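Long-range contacts in MYB3 (Trichomonas vaginalis, PDB 3ZQC), which binds promoter DNA through the Myb-type domain of this chain and probably acts as an RNA polymerase II transcription factor: residues A[61-65]-A[83-87]; A[12-16]-A[28-32]. One frame throughout, in Å; residues are numbered along the deposited sequence.

Interaction 1 of 2, residues A[61-65]-A[83-87]; sequences EDETI and IPGRT
Segments 61-65 and 83-87, on helix 59-71 and the loop after helix 76-79, come nearest at E61 and I83, whose CA atoms are 7.0 Å apart. From there the loop turns away through a type II beta turn, I83 to R86, closed by a 3.2 Å bond from R86 N to I83 O; G85 takes the turn position whose positive phi suits glycine. The turn sends the R86 side chain back toward the helix, where its guanidinium grips the E61 carboxylate side-on. R86 NH2 reaches the syn side of E61 OE1 at 2.6 Å, with a bent N-H...O angle of 139°. The second bond, R86 NE to E61 OE2, is straighter (163°) and 3.1 Å long. OE2 lies in the guanidinium plane, yet NE comes to it from above the carboxylate plane, because the two flat groups are turned 65° against each other.

Both segments belong to a Myb-like domain of the helix-turn-helix clan, and they meet at its tryptophan-containing core: W57 makes a cation-pi contact with R86 and also touches I65. Beside the salt bridge, I83 supplies the apolar half of the contact. Its CD1 meets I65 CG1 at 3.3 Å, and CG2 lies 4.1 Å from E61 CG. The I83 and T64 side chains lie alongside and antiparallel, I83 CG1 nearest T64 CG2. With CG1 anti to the carbonyl carbon, I83 carries its CG1-CD1 branch to T64 and I65, while I91 of helix 88-99 packs against I65, I83 and R86.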
loop_
_atom_site.group_PDB
_atom_site.type_symbol
_atom_site.label_atom_id
_atom_site.label_comp_id
_atom_site.label_asym_id
_atom_site.label_seq_id
_atom_site.Cartn_x
_atom_site.Cartn_y
_atom_site.Cartn_z
ATOM N N GLU A 61 2.598 -13.587 3.265
ATOM C CA GLU A 61 1.916 -12.316 3.325
ATOM C C GLU A 61 0.419 -12.560 3.173
ATOM O O GLU A 61 -0.360 -12.182 4.035
ATOM C CB GLU A 61 2.445 -11.404 2.224
ATOM C CG GLU A 61 3.820 -10.841 2.534
ATOM C CD GLU A 61 4.458 -10.130 1.352
ATOM O OE1 GLU A 61 3.987 -10.323 0.212
ATOM O OE2 GLU A 61 5.439 -9.379 1.565
ATOM N N ASP A 62 0.021 -13.222 2.096
ATOM C CA ASP A 62 -1.394 -13.491 1.883
ATOM C C ASP A 62 -2.036 -14.023 3.157
ATOM O O ASP A 62 -3.090 -13.549 3.566
ATOM C CB ASP A 62 -1.608 -14.506 0.749
ATOM C CG ASP A 62 -1.232 -13.953 -0.627
ATOM O OD1 ASP A 62 -1.310 -12.718 -0.810
ATOM O OD2 ASP A 62 -0.881 -14.754 -1.532
ATOM N N GLU A 63 -1.392 -14.999 3.792
ATOM C CA GLU A 63 -1.924 -15.595 5.017
ATOM C C GLU A 63 -2.141 -14.510 6.065
ATOM O O GLU A 63 -3.243 -14.332 6.589
ATOM C CB GLU A 63 -0.957 -16.664 5.553
ATOM C CG GLU A 63 -1.511 -17.541 6.689
ATOM C CD GLU A 63 -2.815 -18.257 6.315
ATOM O OE1 GLU A 63 -2.868 -18.869 5.220
ATOM O OE2 GLU A 63 -3.781 -18.222 7.117
ATOM N N THR A 64 -1.085 -13.775 6.360
ATOM C CA THR A 64 -1.178 -12.721 7.347
ATOM C C THR A 64 -2.388 -11.834 7.119
ATOM O O THR A 64 -3.253 -11.741 7.976
ATOM C CB THR A 64 0.061 -11.842 7.323
ATOM O OG1 THR A 64 1.229 -12.673 7.338
ATOM C CG2 THR A 64 0.071 -10.920 8.529
ATOM N N ILE A 65 -2.439 -11.179 5.963
ATOM C CA ILE A 65 -3.540 -10.281 5.619
ATOM C C ILE A 65 -4.874 -10.958 5.869
ATOM O O ILE A 65 -5.801 -10.367 6.426
ATOM C CB ILE A 65 -3.480 -9.868 4.142
ATOM C CG1 ILE A 65 -2.249 -9.015 3.895
ATOM C CG2 ILE A 65 -4.718 -9.101 3.762
ATOM C CD1 ILE A 65 -2.022 -8.701 2.461
ATOM N N ILE A 83 2.859 -6.182 8.320
ATOM C CA ILE A 83 3.596 -6.722 7.181
ATOM C C ILE A 83 4.611 -5.655 6.792
ATOM O O ILE A 83 4.295 -4.680 6.101
ATOM C CB ILE A 83 2.674 -6.993 5.994
ATOM C CG1 ILE A 83 1.630 -8.025 6.391
ATOM C CG2 ILE A 83 3.478 -7.506 4.815
ATOM C CD1 ILE A 83 0.422 -8.005 5.527
ATOM N N PRO A 84 5.861 -5.845 7.216
ATOM C CA PRO A 84 6.944 -4.903 6.938
ATOM C C PRO A 84 7.052 -4.515 5.470
ATOM O O PRO A 84 7.049 -5.378 4.589
ATOM C CB PRO A 84 8.174 -5.663 7.413
ATOM C CG PRO A 84 7.835 -7.065 7.022
ATOM C CD PRO A 84 6.409 -7.180 7.516
ATOM N N GLY A 85 7.129 -3.214 5.212
ATOM C CA GLY A 85 7.285 -2.759 3.846
ATOM C C GLY A 85 6.088 -2.718 2.914
ATOM O O GLY A 85 6.215 -2.173 1.813
ATOM N N ARG A 86 4.947 -3.289 3.300
ATOM C CA ARG A 86 3.768 -3.236 2.432
ATOM C C ARG A 86 2.843 -2.156 2.966
ATOM O O ARG A 86 2.426 -2.202 4.118
ATOM C CB ARG A 86 3.043 -4.570 2.428
ATOM C CG ARG A 86 3.864 -5.712 1.907
ATOM C CD ARG A 86 3.959 -5.709 0.402
ATOM N NE ARG A 86 4.277 -7.050 -0.090
ATOM C CZ ARG A 86 4.266 -7.403 -1.369
ATOM N NH1 ARG A 86 3.959 -6.511 -2.299
ATOM N NH2 ARG A 86 4.563 -8.647 -1.720
ATOM N N THR A 87 2.521 -1.177 2.133
ATOM C CA THR A 87 1.661 -0.090 2.578
ATOM C C THR A 87 0.233 -0.555 2.881
ATOM O O THR A 87 -0.076 -1.733 2.757
ATOM C CB THR A 87 1.645 1.043 1.543
ATOM O OG1 THR A 87 1.225 2.253 2.185
ATOM C CG2 THR A 87 0.710 0.710 0.388
#

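Interaction 2 of 2, residues A[12-16]-A[28-32]; sequences LIREY and ITSFL
I28 lays its CG1 branch over one face of the Y16 ring, in a CH-pi contact with CG1 3.7 Å from the ring centroid and 28° off the normal, displaced toward the rim. The placement follows from both first torsions: CG of Y16 and CG1 of I28 each lie anti to their own backbone N, which swings the ring and the aliphatic branch across the gap to meet obliquely. At its far end I28 CD1 touches I13 CD1 at 3.5 Å, bridging two residues of the helix.

One turn back along the helix, L12 and L32 interlock. L32 CD1 sits against L12 CB at 3.2 Å, and the CD2 methyls of the two leucines approach to 3.6 Å. F31 lies against E15, its CE2 3.9 Å from the aliphatic CG of E15 and its ring edge turned to L12 CD1; the Y16 and F31 rings also touch, through Y16 CD1 and F31 CE1. No hydrogen bond crosses this interface.

On the helix itself, I13 also rests on C40, W44 and L48 of helix 37-48, so the contact forms one flank of the hydrophobic core typical of a helical Myb-like DNA-binding domain.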
loop_
_atom_site.group_PDB
_atom_site.type_symbol
_atom_site.label_atom_id
_atom_site.label_comp_id
_atom_site.label_asym_id
_atom_site.label_seq_id
_atom_site.Cartn_x
_atom_site.Cartn_y
_atom_site.Cartn_z
ATOM N N LEU A 12 10.821 15.502 -8.547
ATOM C CA LEU A 12 10.618 16.689 -7.726
ATOM C C LEU A 12 10.345 16.258 -6.296
ATOM O O LEU A 12 10.876 16.845 -5.355
ATOM C CB LEU A 12 9.465 17.545 -8.261
ATOM C CG LEU A 12 9.768 18.294 -9.572
ATOM C CD1 LEU A 12 11.276 18.627 -9.635
ATOM C CD2 LEU A 12 9.371 17.442 -10.779
ATOM N N ILE A 13 9.529 15.220 -6.139
ATOM C CA ILE A 13 9.220 14.710 -4.810
ATOM C C ILE A 13 10.528 14.338 -4.110
ATOM O O ILE A 13 10.888 14.937 -3.090
ATOM C CB ILE A 13 8.336 13.431 -4.866
ATOM C CG1 ILE A 13 6.893 13.768 -5.289
ATOM C CG2 ILE A 13 8.355 12.742 -3.495
ATOM C CD1 ILE A 13 6.041 14.430 -4.198
ATOM N N ARG A 14 11.232 13.347 -4.668
ATOM C CA ARG A 14 12.501 12.873 -4.100
ATOM C C ARG A 14 13.407 14.036 -3.701
ATOM O O ARG A 14 14.161 13.949 -2.733
ATOM C CB ARG A 14 13.238 11.950 -5.089
ATOM C CG ARG A 14 12.482 10.675 -5.470
ATOM C CD ARG A 14 13.413 9.649 -6.121
ATOM N NE ARG A 14 12.710 8.529 -6.763
ATOM C CZ ARG A 14 12.171 8.562 -7.987
ATOM N NH1 ARG A 14 12.246 9.671 -8.729
ATOM N NH2 ARG A 14 11.563 7.478 -8.474
ATOM N N GLU A 15 13.327 15.123 -4.457
ATOM C CA GLU A 15 14.117 16.310 -4.158
ATOM C C GLU A 15 13.571 16.946 -2.875
ATOM O O GLU A 15 14.282 17.076 -1.866
ATOM C CB GLU A 15 14.010 17.322 -5.313
ATOM C CG GLU A 15 14.762 18.666 -5.100
ATOM C CD GLU A 15 16.292 18.518 -5.143
ATOM O OE1 GLU A 15 16.796 17.943 -6.145
ATOM O OE2 GLU A 15 16.978 18.978 -4.184
ATOM N N TYR A 16 12.298 17.333 -2.932
ATOM C CA TYR A 16 11.629 17.971 -1.806
ATOM C C TYR A 16 11.983 17.282 -0.493
ATOM O O TYR A 16 12.537 17.903 0.420
ATOM C CB TYR A 16 10.101 17.961 -1.993
ATOM C CG TYR A 16 9.409 18.636 -0.836
ATOM C CD1 TYR A 16 9.775 19.923 -0.452
ATOM C CD2 TYR A 16 8.463 17.966 -0.061
ATOM C CE1 TYR A 16 9.232 20.519 0.674
ATOM C CE2 TYR A 16 7.913 18.557 1.072
ATOM C CZ TYR A 16 8.307 19.831 1.434
ATOM O OH TYR A 16 7.809 20.414 2.575
ATOM N N ILE A 28 5.007 22.044 -0.585
ATOM C CA ILE A 28 5.707 21.304 -1.632
ATOM C C ILE A 28 5.043 21.797 -2.923
ATOM O O ILE A 28 5.142 21.161 -3.981
ATOM C CB ILE A 28 5.543 19.763 -1.583
ATOM C CG1 ILE A 28 6.506 19.146 -2.612
ATOM C CG2 ILE A 28 4.110 19.357 -1.923
ATOM C CD1 ILE A 28 6.457 17.639 -2.741
ATOM N N THR A 29 4.324 22.915 -2.811
ATOM C CA THR A 29 3.689 23.533 -3.965
ATOM C C THR A 29 4.806 24.336 -4.623
ATOM O O THR A 29 4.679 24.812 -5.758
ATOM C CB THR A 29 2.565 24.458 -3.535
ATOM O OG1 THR A 29 1.479 23.666 -3.047
ATOM C CG2 THR A 29 2.095 25.310 -4.701
ATOM N N SER A 30 5.906 24.460 -3.876
ATOM C CA SER A 30 7.117 25.146 -4.304
ATOM C C SER A 30 7.664 24.377 -5.499
ATOM O O SER A 30 8.407 24.906 -6.325
ATOM C CB SER A 30 8.139 25.142 -3.176
ATOM O OG SER A 30 7.562 25.644 -1.983
ATOM N N PHE A 31 7.301 23.106 -5.564
ATOM C CA PHE A 31 7.681 22.246 -6.671
ATOM C C PHE A 31 6.350 21.701 -7.168
ATOM O O PHE A 31 5.351 21.740 -6.436
ATOM C CB PHE A 31 8.562 21.092 -6.198
ATOM C CG PHE A 31 9.816 21.535 -5.519
ATOM C CD1 PHE A 31 9.764 22.197 -4.295
ATOM C CD2 PHE A 31 11.055 21.273 -6.091
ATOM C CE1 PHE A 31 10.929 22.591 -3.646
ATOM C CE2 PHE A 31 12.222 21.660 -5.452
ATOM C CZ PHE A 31 12.159 22.321 -4.223
ATOM N N LEU A 32 6.312 21.230 -8.410
ATOM C CA LEU A 32 5.079 20.653 -8.947
ATOM C C LEU A 32 3.876 21.498 -8.518
ATOM O O LEU A 32 3.083 21.101 -7.655
ATOM C CB LEU A 32 4.922 19.220 -8.418
ATOM C CG LEU A 32 6.132 18.282 -8.619
ATOM C CD1 LEU A 32 6.380 17.431 -7.373
ATOM C CD2 LEU A 32 5.879 17.402 -9.841
#

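In the fold
From the N terminus, helix 7-20 leads into the loop around residues 28-32, and interaction 2 closes this first excursion by folding the loop back onto the helix before helix 37-48 begins. The chain then runs through helix 37-48 to helix 59-71 and the short helix 76-79, after which interaction 1 closes a second, longer excursion (17 residues between its segments against 11) ahead of helix 88-99. The two closures follow in series, neither nested nor crossing, in different Myb-like domains. Their centres lie about 30 Å apart on opposite sides of the chain's centre. Each ties a helix to a later loop, one purely by apolar packing, the other also by a salt bridge.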